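Local atomic coordinates of xylulokinase (Brucella ovis, PDB entry 5VM1), a protein that probably phosphorylates D-xylulose to D-xylulose 5-phosphate with ATP as phosphate donor, as a member of the FGGY family of carbohydrate kinases. Residues A[48-53]-A[108-113]; A[112-117]-A[141-146]; A[125-130]-A[194-199]; A[153-158]-A[201-206]; A[172-177]-A[216-221]. One frame throughout, in Å; residues are numbered along the deposited sequence.

Contact 1 (A[48-53]-A[108-113]); sequences WSEQDP and DTRSYR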
# COMPACT_ATOMS: atom_id res chain seq x y z
N TRP A 48 -13.48 -11.52 -9.20
CA TRP A 48 -13.36 -12.04 -7.84
C TRP A 48 -11.92 -12.34 -7.47
O TRP A 48 -11.12 -12.80 -8.30
CB TRP A 48 -14.18 -13.32 -7.67
CG TRP A 48 -15.66 -13.12 -7.70
CD1 TRP A 48 -16.34 -12.18 -8.42
CD2 TRP A 48 -16.65 -13.89 -7.01
NE1 TRP A 48 -17.68 -12.32 -8.22
CE2 TRP A 48 -17.90 -13.36 -7.36
CE3 TRP A 48 -16.59 -14.97 -6.13
CZ2 TRP A 48 -19.10 -13.87 -6.85
CZ3 TRP A 48 -17.79 -15.49 -5.64
CH2 TRP A 48 -19.01 -14.94 -6.00
N SER A 49 -11.61 -12.15 -6.19
CA SER A 49 -10.27 -12.36 -5.64
C SER A 49 -10.44 -12.73 -4.17
O SER A 49 -10.78 -11.88 -3.35
CB SER A 49 -9.45 -11.09 -5.81
OG SER A 49 -8.06 -11.34 -5.67
N GLU A 50 -10.22 -14.00 -3.84
CA GLU A 50 -10.50 -14.52 -2.51
C GLU A 50 -9.30 -15.29 -1.97
O GLU A 50 -8.39 -15.69 -2.70
CB GLU A 50 -11.73 -15.43 -2.50
CG GLU A 50 -12.91 -14.83 -3.17
CD GLU A 50 -14.13 -15.69 -3.07
OE1 GLU A 50 -14.08 -16.89 -3.41
OE2 GLU A 50 -15.15 -15.16 -2.60
N GLN A 51 -9.35 -15.53 -0.66
CA GLN A 51 -8.35 -16.30 0.06
C GLN A 51 -9.02 -16.95 1.25
O GLN A 51 -9.93 -16.36 1.85
CB GLN A 51 -7.17 -15.44 0.50
CG GLN A 51 -6.05 -15.44 -0.47
CD GLN A 51 -4.92 -14.56 -0.07
OE1 GLN A 51 -4.96 -13.92 0.97
NE2 GLN A 51 -3.87 -14.53 -0.88
N ASP A 52 -8.65 -18.19 1.54
CA ASP A 52 -9.10 -18.85 2.76
C ASP A 52 -8.29 -18.32 3.93
O ASP A 52 -7.06 -18.43 3.91
CB ASP A 52 -8.94 -20.38 2.65
N PRO A 53 -8.90 -17.71 4.95
CA PRO A 53 -8.09 -17.25 6.09
C PRO A 53 -7.31 -18.38 6.75
O PRO A 53 -6.27 -18.10 7.37
CB PRO A 53 -9.12 -16.63 7.03
CG PRO A 53 -10.21 -16.20 6.13
CD PRO A 53 -10.30 -17.26 5.06
N ASP A 108 -10.43 -7.28 -5.51
CA ASP A 108 -11.74 -7.75 -5.96
C ASP A 108 -12.58 -6.57 -6.44
O ASP A 108 -12.55 -5.49 -5.85
CB ASP A 108 -12.43 -8.46 -4.81
CG ASP A 108 -13.71 -9.14 -5.21
OD1 ASP A 108 -14.72 -8.46 -5.50
OD2 ASP A 108 -13.71 -10.39 -5.21
N THR A 109 -13.28 -6.75 -7.57
CA THR A 109 -14.13 -5.70 -8.13
C THR A 109 -15.59 -6.14 -8.30
O THR A 109 -16.35 -5.47 -9.01
CB THR A 109 -13.59 -5.19 -9.47
OG1 THR A 109 -13.50 -6.26 -10.42
CG2 THR A 109 -12.23 -4.53 -9.30
N ARG A 110 -16.01 -7.23 -7.66
CA ARG A 110 -17.38 -7.70 -7.83
C ARG A 110 -18.42 -6.72 -7.26
O ARG A 110 -19.60 -6.83 -7.61
CB ARG A 110 -17.56 -9.06 -7.16
CG ARG A 110 -17.96 -8.96 -5.70
CD ARG A 110 -18.05 -10.30 -5.03
NE ARG A 110 -16.75 -10.86 -4.69
CZ ARG A 110 -16.59 -12.02 -4.07
NH1 ARG A 110 -17.66 -12.75 -3.75
NH2 ARG A 110 -15.38 -12.47 -3.79
N SER A 111 -18.01 -5.76 -6.41
CA SER A 111 -18.88 -4.82 -5.72
C SER A 111 -18.97 -3.47 -6.42
O SER A 111 -19.35 -2.47 -5.80
CB SER A 111 -18.43 -4.56 -4.27
OG SER A 111 -17.99 -5.69 -3.58
N TYR A 112 -18.67 -3.43 -7.72
CA TYR A 112 -18.59 -2.14 -8.39
C TYR A 112 -19.90 -1.36 -8.28
O TYR A 112 -19.88 -0.15 -8.07
CB TYR A 112 -18.17 -2.34 -9.84
CG TYR A 112 -19.10 -3.15 -10.68
CD1 TYR A 112 -19.06 -4.54 -10.62
CD2 TYR A 112 -20.01 -2.55 -11.55
CE1 TYR A 112 -19.91 -5.31 -11.40
CE2 TYR A 112 -20.87 -3.31 -12.33
CZ TYR A 112 -20.81 -4.69 -12.25
OH TYR A 112 -21.64 -5.47 -13.02
N ARG A 113 -21.04 -2.06 -8.37
CA ARG A 113 -22.35 -1.41 -8.21
C ARG A 113 -22.55 -0.86 -6.80
O ARG A 113 -23.05 0.25 -6.62
CB ARG A 113 -23.48 -2.38 -8.58
CG ARG A 113 -23.68 -2.54 -10.10
CD ARG A 113 -24.68 -3.65 -10.44
NE ARG A 113 -24.08 -4.98 -10.42
CZ ARG A 113 -24.10 -5.82 -11.45
NH1 ARG A 113 -24.71 -5.47 -12.58
NH2 ARG A 113 -23.51 -7.02 -11.36
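Arg-110 lays its guanidinium flat on the indole of Trp-48, the planes only 13° apart, and this is the tight heart of the contact. CZ of Arg-110 stands 3.6 Å from the centroid of the Trp-48 six-membered ring, a cation-pi stack, while CD of Arg-110 makes a CH-pi contact with the five-membered ring. A bend at chi3 (77°) folds the arginine over the indole, and Trp-143 of helix 137-147 is its second aromatic partner. At the guanidinium edge, NH2 of Arg-110 gives an almost straight bond (173°) to OE2 of Glu-50, 3.0 Å long; that oxygen also pairs with Arg-101. The same NH2 reaches OD2 of Asp-108, also 3.0 Å away, and NE supplies a second bond to this oxygen. Ser-49 N adds a third, 2.9 Å from Asp-108 OD2 and above the carboxylate plane. OD1 of Asp-108 takes Arg-110 N at 2.8 Å, closing an Asx turn. Part of the indole remains accessible; the loose side is at Thr-109, exposed and not touching residues 48-53. The contact joins the region of strand 50-51 to the turn before helix 112-120. Shared by two carboxylates, the buried arginine would be expected to keep Asp-108 and Glu-50 ionised.

Contact 2 (A[112-117]-A[141-146]); sequences YREAAE and LVWVAR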
# COMPACT_ATOMS: atom_id res chain seq x y z
N TYR A 112 -18.67 -3.43 -7.72
CA TYR A 112 -18.59 -2.14 -8.39
C TYR A 112 -19.90 -1.36 -8.28
O TYR A 112 -19.88 -0.15 -8.07
CB TYR A 112 -18.17 -2.34 -9.84
CG TYR A 112 -19.10 -3.15 -10.68
CD1 TYR A 112 -19.06 -4.54 -10.62
CD2 TYR A 112 -20.01 -2.55 -11.55
CE1 TYR A 112 -19.91 -5.31 -11.40
CE2 TYR A 112 -20.87 -3.31 -12.33
CZ TYR A 112 -20.81 -4.69 -12.25
OH TYR A 112 -21.64 -5.47 -13.02
N ARG A 113 -21.04 -2.06 -8.37
CA ARG A 113 -22.35 -1.41 -8.21
C ARG A 113 -22.55 -0.86 -6.80
O ARG A 113 -23.05 0.25 -6.62
CB ARG A 113 -23.48 -2.38 -8.58
CG ARG A 113 -23.68 -2.54 -10.10
CD ARG A 113 -24.68 -3.65 -10.44
NE ARG A 113 -24.08 -4.98 -10.42
CZ ARG A 113 -24.10 -5.82 -11.45
NH1 ARG A 113 -24.71 -5.47 -12.58
NH2 ARG A 113 -23.51 -7.02 -11.36
N GLU A 114 -22.21 -1.65 -5.79
CA GLU A 114 -22.42 -1.18 -4.43
C GLU A 114 -21.49 -0.01 -4.11
O GLU A 114 -21.93 0.97 -3.48
CB GLU A 114 -22.25 -2.33 -3.44
CG GLU A 114 -23.36 -3.36 -3.53
CD GLU A 114 -23.21 -4.29 -4.73
OE1 GLU A 114 -22.08 -4.39 -5.28
OE2 GLU A 114 -24.24 -4.88 -5.14
N ALA A 115 -20.22 -0.06 -4.54
CA ALA A 115 -19.32 1.07 -4.30
C ALA A 115 -19.77 2.31 -5.06
O ALA A 115 -19.51 3.43 -4.60
CB ALA A 115 -17.88 0.75 -4.68
N ALA A 116 -20.36 2.15 -6.24
CA ALA A 116 -20.87 3.32 -6.93
C ALA A 116 -21.99 3.94 -6.12
O ALA A 116 -22.05 5.17 -5.97
CB ALA A 116 -21.34 2.95 -8.33
N GLU A 117 -22.85 3.10 -5.54
CA GLU A 117 -23.93 3.63 -4.72
C GLU A 117 -23.39 4.32 -3.48
O GLU A 117 -23.82 5.43 -3.14
CB GLU A 117 -24.92 2.52 -4.35
CG GLU A 117 -25.77 2.00 -5.50
CD GLU A 117 -26.64 0.85 -5.06
OE1 GLU A 117 -26.61 0.56 -3.85
OE2 GLU A 117 -27.35 0.25 -5.89
N LEU A 141 -19.51 -5.46 1.81
CA LEU A 141 -20.53 -5.95 2.74
C LEU A 141 -21.94 -5.67 2.27
O LEU A 141 -22.86 -6.42 2.63
CB LEU A 141 -20.31 -5.40 4.15
CG LEU A 141 -19.53 -6.57 4.75
CD1 LEU A 141 -18.00 -6.41 4.69
CD2 LEU A 141 -20.11 -7.04 6.07
N VAL A 142 -22.15 -4.62 1.49
CA VAL A 142 -23.44 -4.48 0.84
C VAL A 142 -23.62 -5.61 -0.17
O VAL A 142 -24.70 -6.21 -0.26
CB VAL A 142 -23.57 -3.08 0.21
CG1 VAL A 142 -24.98 -2.89 -0.39
CG2 VAL A 142 -23.20 -1.99 1.23
N TRP A 143 -22.55 -5.94 -0.91
CA TRP A 143 -22.59 -7.06 -1.84
C TRP A 143 -23.05 -8.33 -1.16
O TRP A 143 -23.93 -9.03 -1.67
CB TRP A 143 -21.20 -7.30 -2.49
CG TRP A 143 -21.30 -8.30 -3.61
CD1 TRP A 143 -21.64 -8.03 -4.92
CD2 TRP A 143 -21.12 -9.73 -3.54
NE1 TRP A 143 -21.69 -9.19 -5.65
CE2 TRP A 143 -21.39 -10.25 -4.83
CE3 TRP A 143 -20.78 -10.63 -2.52
CZ2 TRP A 143 -21.29 -11.62 -5.13
CZ3 TRP A 143 -20.70 -11.98 -2.82
CH2 TRP A 143 -20.95 -12.47 -4.12
N VAL A 144 -22.46 -8.64 -0.00
CA VAL A 144 -22.78 -9.86 0.74
C VAL A 144 -24.23 -9.84 1.21
O VAL A 144 -24.94 -10.85 1.12
CB VAL A 144 -21.80 -10.05 1.92
CG1 VAL A 144 -22.13 -11.29 2.75
CG2 VAL A 144 -20.36 -10.12 1.43
N ALA A 145 -24.71 -8.69 1.69
CA ALA A 145 -26.10 -8.59 2.15
C ALA A 145 -27.09 -8.89 1.03
O ALA A 145 -28.19 -9.39 1.30
CB ALA A 145 -26.35 -7.21 2.76
N ARG A 146 -26.73 -8.62 -0.22
CA ARG A 146 -27.65 -8.76 -1.34
C ARG A 146 -27.53 -10.08 -2.07
O ARG A 146 -28.55 -10.61 -2.54
CB ARG A 146 -27.40 -7.66 -2.37
CG ARG A 146 -27.64 -6.27 -1.87
CD ARG A 146 -27.36 -5.25 -2.94
NE ARG A 146 -27.67 -3.92 -2.44
CZ ARG A 146 -27.41 -2.79 -3.07
NH1 ARG A 146 -26.82 -2.78 -4.26
NH2 ARG A 146 -27.76 -1.66 -2.50
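OE1 of Glu-117 is the best-held polar atom here, gripped by two nitrogens of Arg-146. One bond is firm: NH2 of Arg-146 lies 2.8 Å from Glu-117 OE1, close to the guanidinium plane and on the oxygen's syn lone pair. The other, from NH1, is weak, as is the bond NH1 sends to OE2 of the same carboxylate. Both chains are extended, so they meet tip to tip. NH1 of Arg-146 turns as well to Glu-114, lying 3.4 Å from its OE2 in a weak bond that is still a salt bridge, which makes one arginine the partner of two glutamates a helical turn apart. Glu-114 gets there by a bend at chi2 (77°), and the bend puts its aliphatic part to use: CG sits 3.6 Å from CG1 of Val-142. That same methyl lies over one face of the Arg-146 guanidinium. OE1 of Glu-114 meets the edge of Trp-143, 3.7 Å from CD1, with carboxylate and indole planes nearly perpendicular. Glu-114 is buried, whereas Glu-117 and Arg-146 are exposed, so the charged pairing runs from the helix interface out to the surface. The axes of segments 112-117 and 141-146 pass 9.0 Å apart with their directions 121° apart, crossed parts of helices 112-120 and 137-147 bridged at their outer side by a salt-bridge network in the N-terminal FGGY domain.

Contact 3 (A[125-130]-A[194-199]); sequences RAITGN and SAELLA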
# COMPACT_ATOMS: atom_id res chain seq x y z
N ARG A 125 -17.45 10.50 1.43
CA ARG A 125 -16.21 11.27 1.32
C ARG A 125 -16.06 12.27 2.45
O ARG A 125 -14.92 12.60 2.81
CB ARG A 125 -16.07 12.01 0.00
CG ARG A 125 -17.08 13.05 -0.28
CD ARG A 125 -17.68 12.62 -1.57
NE ARG A 125 -17.19 11.28 -1.86
CZ ARG A 125 -16.37 11.00 -2.85
NH1 ARG A 125 -15.99 11.98 -3.65
NH2 ARG A 125 -15.97 9.76 -3.03
N ALA A 126 -17.17 12.78 2.98
CA ALA A 126 -17.08 13.71 4.09
C ALA A 126 -16.51 13.04 5.33
O ALA A 126 -15.65 13.60 6.01
CB ALA A 126 -18.45 14.32 4.35
N ILE A 127 -16.94 11.81 5.61
CA ILE A 127 -16.49 11.13 6.83
C ILE A 127 -15.19 10.36 6.60
O ILE A 127 -14.30 10.36 7.46
CB ILE A 127 -17.63 10.23 7.37
CG1 ILE A 127 -18.84 11.10 7.72
CG2 ILE A 127 -17.17 9.47 8.59
CD1 ILE A 127 -20.05 10.35 8.32
N THR A 128 -15.01 9.69 5.47
CA THR A 128 -13.77 8.96 5.24
C THR A 128 -12.69 9.79 4.56
O THR A 128 -11.51 9.45 4.67
CB THR A 128 -13.98 7.71 4.37
OG1 THR A 128 -14.13 8.11 3.00
CG2 THR A 128 -15.18 6.88 4.78
N GLY A 129 -13.07 10.85 3.83
CA GLY A 129 -12.12 11.59 3.00
C GLY A 129 -11.64 10.88 1.75
O GLY A 129 -10.69 11.34 1.12
N ASN A 130 -12.27 9.76 1.37
CA ASN A 130 -11.80 8.96 0.25
C ASN A 130 -12.95 8.56 -0.66
O ASN A 130 -14.12 8.47 -0.25
CB ASN A 130 -11.06 7.69 0.72
CG ASN A 130 -9.83 8.00 1.57
OD1 ASN A 130 -8.79 8.38 1.05
ND2 ASN A 130 -9.94 7.79 2.89
N SER A 194 -17.40 5.35 12.42
CA SER A 194 -18.58 6.15 12.11
C SER A 194 -19.81 5.26 12.24
O SER A 194 -19.98 4.31 11.47
CB SER A 194 -18.48 6.73 10.70
OG SER A 194 -19.73 7.29 10.29
N ALA A 195 -20.68 5.56 13.21
CA ALA A 195 -21.92 4.80 13.31
C ALA A 195 -22.79 5.04 12.08
O ALA A 195 -23.50 4.13 11.63
CB ALA A 195 -22.65 5.14 14.59
N GLU A 196 -22.79 6.27 11.56
CA GLU A 196 -23.62 6.61 10.41
C GLU A 196 -23.28 5.75 9.20
O GLU A 196 -24.18 5.23 8.53
CB GLU A 196 -23.49 8.11 10.09
CG GLU A 196 -24.35 8.60 8.93
CD GLU A 196 -24.20 10.10 8.63
OE1 GLU A 196 -23.47 10.79 9.37
OE2 GLU A 196 -24.87 10.60 7.69
N LEU A 197 -21.98 5.57 8.92
CA LEU A 197 -21.56 4.77 7.76
C LEU A 197 -21.80 3.28 7.97
O LEU A 197 -22.13 2.55 7.02
CB LEU A 197 -20.08 5.01 7.46
CG LEU A 197 -19.59 6.42 7.13
CD1 LEU A 197 -18.10 6.43 6.82
CD2 LEU A 197 -20.40 7.04 5.97
N LEU A 198 -21.60 2.80 9.21
CA LEU A 198 -21.86 1.40 9.52
C LEU A 198 -23.33 1.05 9.31
O LEU A 198 -23.65 0.01 8.72
CB LEU A 198 -21.42 1.11 10.96
CG LEU A 198 -19.90 0.98 11.17
CD1 LEU A 198 -19.59 0.99 12.66
CD2 LEU A 198 -19.31 -0.26 10.50
N ALA A 199 -24.24 1.90 9.79
CA ALA A 199 -25.66 1.64 9.60
C ALA A 199 -26.06 1.58 8.13
O ALA A 199 -26.96 0.81 7.76
CB ALA A 199 -26.47 2.72 10.30
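The last turn of helix 122-128 comes up to the first turn of helix 195-200, with the closest CA atoms, those of Ile-127 and Ser-194, 7.6 Å apart. Ile-127 does most of the touching; its two branches share Ser-194 and Leu-197, and only CD1 meets Glu-196. CG2, anti to the backbone N, lies 3.6 Å from CD1 of Leu-197 and also rests against CB of Ser-194. CD1, at the end of an extended chain, reaches OE1 of Glu-196, 3.6 Å away, and OG of Ser-194. Leu-197 meets Ile-127 tip to tip, and its CD1 also touches CG2 of Thr-128, which crosses it obliquely, at 3.6 Å. The threonine methyl is available for this because its hydroxyl is turned elsewhere, OG1 bonding with Phe-124 O and accepting from Asn-130 N in an ST turn. OG of Ser-194 is likewise engaged, as the N-cap that accepts from Leu-197 N at 3.1 Å, fixing the start of that helix. Around it, Ala-123 and Phe-124 of helix 122-128 extend the surface under Leu-197, Thr-188 bonds to the backbone of Ile-127, and Trp-185 bonds to that of Ser-194, tying both helix ends to the chain near strand 186-187.

Contact 4 (A[153-158]-A[201-206]); sequences ARIRKV and TGLGEG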
# COMPACT_ATOMS: atom_id res chain seq x y z
N ALA A 153 -26.48 -12.58 7.65
CA ALA A 153 -27.25 -12.66 8.89
C ALA A 153 -26.44 -13.20 10.05
O ALA A 153 -26.76 -12.90 11.20
CB ALA A 153 -28.48 -13.55 8.68
N ARG A 154 -25.39 -13.97 9.77
CA ARG A 154 -24.56 -14.63 10.77
C ARG A 154 -23.29 -13.85 11.10
O ARG A 154 -22.52 -14.30 11.96
CB ARG A 154 -24.18 -16.04 10.32
CG ARG A 154 -25.36 -16.94 10.09
CD ARG A 154 -24.89 -18.37 10.02
NE ARG A 154 -24.61 -18.79 8.65
CZ ARG A 154 -23.59 -19.58 8.31
NH1 ARG A 154 -22.75 -20.02 9.23
NH2 ARG A 154 -23.43 -19.90 7.03
N ILE A 155 -23.09 -12.68 10.49
CA ILE A 155 -21.89 -11.89 10.74
C ILE A 155 -21.89 -11.35 12.17
O ILE A 155 -22.75 -10.54 12.56
CB ILE A 155 -21.77 -10.75 9.74
CG1 ILE A 155 -21.56 -11.28 8.33
CG2 ILE A 155 -20.68 -9.79 10.16
CD1 ILE A 155 -21.52 -10.19 7.33
N ARG A 156 -20.87 -11.71 12.94
CA ARG A 156 -20.69 -11.13 14.25
C ARG A 156 -19.45 -10.25 14.35
O ARG A 156 -19.33 -9.46 15.29
CB ARG A 156 -20.68 -12.24 15.33
CG ARG A 156 -22.11 -12.63 15.81
CD ARG A 156 -22.91 -11.41 16.39
NE ARG A 156 -22.02 -10.50 17.13
CZ ARG A 156 -22.21 -9.18 17.30
NH1 ARG A 156 -23.29 -8.58 16.81
NH2 ARG A 156 -21.30 -8.47 17.97
N LYS A 157 -18.52 -10.37 13.40
CA LYS A 157 -17.34 -9.53 13.35
C LYS A 157 -16.86 -9.42 11.90
O LYS A 157 -16.92 -10.39 11.14
CB LYS A 157 -16.27 -10.14 14.27
CG LYS A 157 -15.18 -9.20 14.71
CD LYS A 157 -15.70 -8.20 15.71
CE LYS A 157 -16.53 -8.86 16.83
NZ LYS A 157 -16.70 -7.95 17.99
N VAL A 158 -16.37 -8.24 11.51
CA VAL A 158 -15.72 -8.02 10.22
C VAL A 158 -14.29 -7.61 10.49
O VAL A 158 -14.04 -6.55 11.08
CB VAL A 158 -16.41 -6.94 9.36
CG1 VAL A 158 -15.59 -6.70 8.07
CG2 VAL A 158 -17.89 -7.32 9.03
N THR A 201 -24.49 0.32 5.69
CA THR A 201 -24.11 -0.94 5.08
C THR A 201 -24.67 -2.12 5.84
O THR A 201 -24.38 -3.27 5.49
CB THR A 201 -22.59 -1.04 4.98
OG1 THR A 201 -22.02 -1.23 6.28
CG2 THR A 201 -22.04 0.28 4.41
N GLY A 202 -25.45 -1.86 6.89
CA GLY A 202 -26.18 -2.88 7.60
C GLY A 202 -25.48 -3.47 8.79
O GLY A 202 -25.82 -4.59 9.18
N LEU A 203 -24.54 -2.75 9.38
CA LEU A 203 -23.77 -3.27 10.49
C LEU A 203 -23.75 -2.26 11.62
O LEU A 203 -24.15 -1.10 11.47
CB LEU A 203 -22.33 -3.60 10.07
CG LEU A 203 -22.04 -4.56 8.92
CD1 LEU A 203 -20.57 -4.43 8.57
CD2 LEU A 203 -22.40 -5.97 9.28
N GLY A 204 -23.27 -2.70 12.78
CA GLY A 204 -23.14 -1.86 13.94
C GLY A 204 -21.69 -1.89 14.39
O GLY A 204 -20.89 -2.67 13.89
N GLU A 205 -21.37 -1.00 15.33
CA GLU A 205 -19.98 -0.89 15.79
C GLU A 205 -19.53 -2.12 16.56
O GLU A 205 -18.33 -2.44 16.57
CB GLU A 205 -19.83 0.38 16.62
CG GLU A 205 -18.43 0.71 17.05
CD GLU A 205 -18.32 2.15 17.46
OE1 GLU A 205 -17.23 2.57 17.90
OE2 GLU A 205 -19.35 2.86 17.35
N GLY A 206 -20.46 -2.84 17.19
CA GLY A 206 -20.14 -4.06 17.90
C GLY A 206 -19.66 -5.20 17.02
O GLY A 206 -19.18 -6.20 17.55
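Two kinds of first-shell contact join these segments, one polar, near the surface, and one apolar within. On the polar side, NZ of Lys-157 donates to the carbonyl of Gly-206, 3.1 Å from its O, approaching from above the carbonyl plane. The lysine is bent at chi2 and chi3 (72° and 47°), which curls its ammonium back to this oxygen although CB starts off away from residues 201-206. Inside, Leu-203 spreads its two methyls over two partners: CD1 lies 4.0 Å from CG2 of Val-158, the two side chains crossing near a right angle, and CD2 comes within 4.3 Å of CG2 of Ile-155. In the next shell, Leu-141 of helix 137-147 packs on all three and adds to the apolar cluster. Gln-207 bridges the two segments, its amide bonding to Ile-155 O and Gly-204 N, while Tyr-173 makes a cation-pi contact with Lys-157. Gly-202, with positive phi, closes the preceding helix in a Schellman motif, so that the chain leaves into the loop that carries Leu-203. Arg-156 and Lys-157 both face Leu-93, so the small antiparallel ladder of strands 91-93 and 157-159 opens here with a classic beta bulge.

Contact 5 (A[172-177]-A[216-221]); sequences EYISDM and EAAGCL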
# COMPACT_ATOMS: atom_id res chain seq x y z
N GLU A 172 -7.92 -11.55 20.68
CA GLU A 172 -8.69 -10.32 20.81
C GLU A 172 -9.07 -9.80 19.43
O GLU A 172 -8.51 -10.21 18.41
CB GLU A 172 -7.93 -9.25 21.61
CG GLU A 172 -8.03 -9.48 23.12
CD GLU A 172 -7.27 -8.45 23.94
OE1 GLU A 172 -7.80 -7.34 24.18
OE2 GLU A 172 -6.12 -8.76 24.35
N TYR A 173 -10.09 -8.94 19.40
CA TYR A 173 -10.55 -8.29 18.18
C TYR A 173 -10.06 -6.84 18.20
O TYR A 173 -10.67 -5.98 18.81
CB TYR A 173 -12.08 -8.32 18.08
CG TYR A 173 -12.75 -9.67 18.22
CD1 TYR A 173 -12.70 -10.62 17.20
CD2 TYR A 173 -13.43 -9.99 19.38
CE1 TYR A 173 -13.34 -11.85 17.35
CE2 TYR A 173 -14.05 -11.19 19.54
CZ TYR A 173 -14.01 -12.12 18.54
OH TYR A 173 -14.65 -13.32 18.76
N ILE A 174 -8.96 -6.56 17.52
CA ILE A 174 -8.36 -5.23 17.52
C ILE A 174 -7.84 -4.92 16.12
O ILE A 174 -7.32 -5.81 15.43
CB ILE A 174 -7.23 -5.13 18.58
CG1 ILE A 174 -7.79 -5.28 20.01
CG2 ILE A 174 -6.42 -3.84 18.44
CD1 ILE A 174 -6.69 -5.39 21.05
N SER A 175 -7.98 -3.66 15.71
CA SER A 175 -7.39 -3.15 14.49
C SER A 175 -6.71 -1.81 14.77
O SER A 175 -7.01 -1.15 15.77
CB SER A 175 -8.47 -2.95 13.43
OG SER A 175 -7.90 -2.77 12.15
N ASP A 176 -5.83 -1.39 13.86
CA ASP A 176 -5.14 -0.11 13.98
C ASP A 176 -5.81 0.92 13.07
O ASP A 176 -6.62 0.59 12.22
CB ASP A 176 -3.64 -0.25 13.65
CG ASP A 176 -3.36 -0.21 12.14
OD1 ASP A 176 -3.70 -1.19 11.45
OD2 ASP A 176 -2.77 0.78 11.64
N MET A 177 -5.47 2.19 13.31
CA MET A 177 -6.13 3.28 12.58
C MET A 177 -5.88 3.22 11.08
O MET A 177 -6.82 3.45 10.30
CB MET A 177 -5.69 4.63 13.13
CG MET A 177 -6.11 4.86 14.56
SD MET A 177 -7.88 4.64 14.82
CE MET A 177 -7.96 4.73 16.60
N GLU A 216 0.80 1.22 19.31
CA GLU A 216 0.55 0.98 20.72
C GLU A 216 0.23 -0.50 20.94
O GLU A 216 -0.03 -1.25 20.00
CB GLU A 216 -0.53 1.92 21.29
CG GLU A 216 -1.97 1.84 20.84
CD GLU A 216 -2.75 3.14 21.16
OE1 GLU A 216 -2.08 4.16 21.50
OE2 GLU A 216 -4.01 3.14 21.09
N ALA A 217 0.32 -0.93 22.21
CA ALA A 217 0.18 -2.34 22.54
C ALA A 217 -1.26 -2.76 22.33
O ALA A 217 -2.19 -2.08 22.78
CB ALA A 217 0.57 -2.58 23.99
N ALA A 218 -1.46 -3.87 21.62
CA ALA A 218 -2.79 -4.27 21.20
C ALA A 218 -2.93 -5.80 21.21
O ALA A 218 -3.14 -6.46 20.19
CB ALA A 218 -3.10 -3.64 19.83
N GLY A 219 -2.82 -6.35 22.42
CA GLY A 219 -2.96 -7.77 22.69
C GLY A 219 -1.65 -8.38 23.16
O GLY A 219 -0.56 -7.82 22.99
N CYS A 220 -1.78 -9.54 23.80
CA CYS A 220 -0.65 -10.36 24.21
C CYS A 220 -0.75 -11.71 23.52
O CYS A 220 -1.85 -12.21 23.26
CB CYS A 220 -0.62 -10.54 25.75
SG CYS A 220 -0.37 -9.00 26.67
N LEU A 221 0.40 -12.30 23.21
CA LEU A 221 0.41 -13.62 22.58
C LEU A 221 -0.22 -14.67 23.49
O LEU A 221 0.10 -14.75 24.68
CB LEU A 221 1.84 -14.00 22.22
CG LEU A 221 2.08 -15.31 21.47
CD1 LEU A 221 1.40 -15.31 20.11
CD2 LEU A 221 3.59 -15.53 21.35
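Ile-174 starts from a CB directed at strand 217-220, and its two branches part from there. CG2, anti to the backbone N, goes to CB of Ala-218, methyl to methyl at 3.6 Å, the one direct apolar side-chain pairing of the contact. The other branch leaves through CG1, anti to the carbonyl carbon, and extends (chi2 172°) so that CD1 settles mainly on the backbone: it is 3.8 Å from both C and O of Ala-218 and 4.2 Å from N of Gly-219. Strand 217-220 is an outermost strand of the six-stranded mixed sheet of the N-terminal FGGY domain, a member of the actin-like ATPase clan, and pairs with strand 236-242. Strand 174-176 belongs instead to a small parallel sheet with 210-212, whose Val-212 touches both Ile-174 and Ala-218, so the two segments meet through side chains and not as partners in one sheet. Next to the isoleucine, the extended side chain of Glu-172 brings OE2 to within 3.7 Å of CA of Gly-219. Glycine suits that place: its phi of 114° would drive a CB into the preceding carbonyl. From the neighbouring helix 161-170, Arg-166 bonds to Ile-174 O and weakly to Ala-218 O.

How the contacts relate
All five contacts lie in the N-terminal FGGY domain, and the chain opens them in the order 1 to 5. Contacts 1 and 2 have centres 11 Å apart and share helix 112-120; Trp-143 of contact 2 packs on Trp-48 and Arg-110 of contact 1. Leu-141 carries the packing on from contact 2 to contact 4, about 15 Å away between centres. Contact 4 touches contact 3 directly after helix 195-200, and contact 5 where Lys-157 meets Tyr-173. Contacts 3, 4 and 5 alternate along the sequence, so residues 194-221 fold back over segments drawn from 125-177. Contacts 2 and 5, the most distant pair at about 29 Å between centres, are thus linked through contact 4.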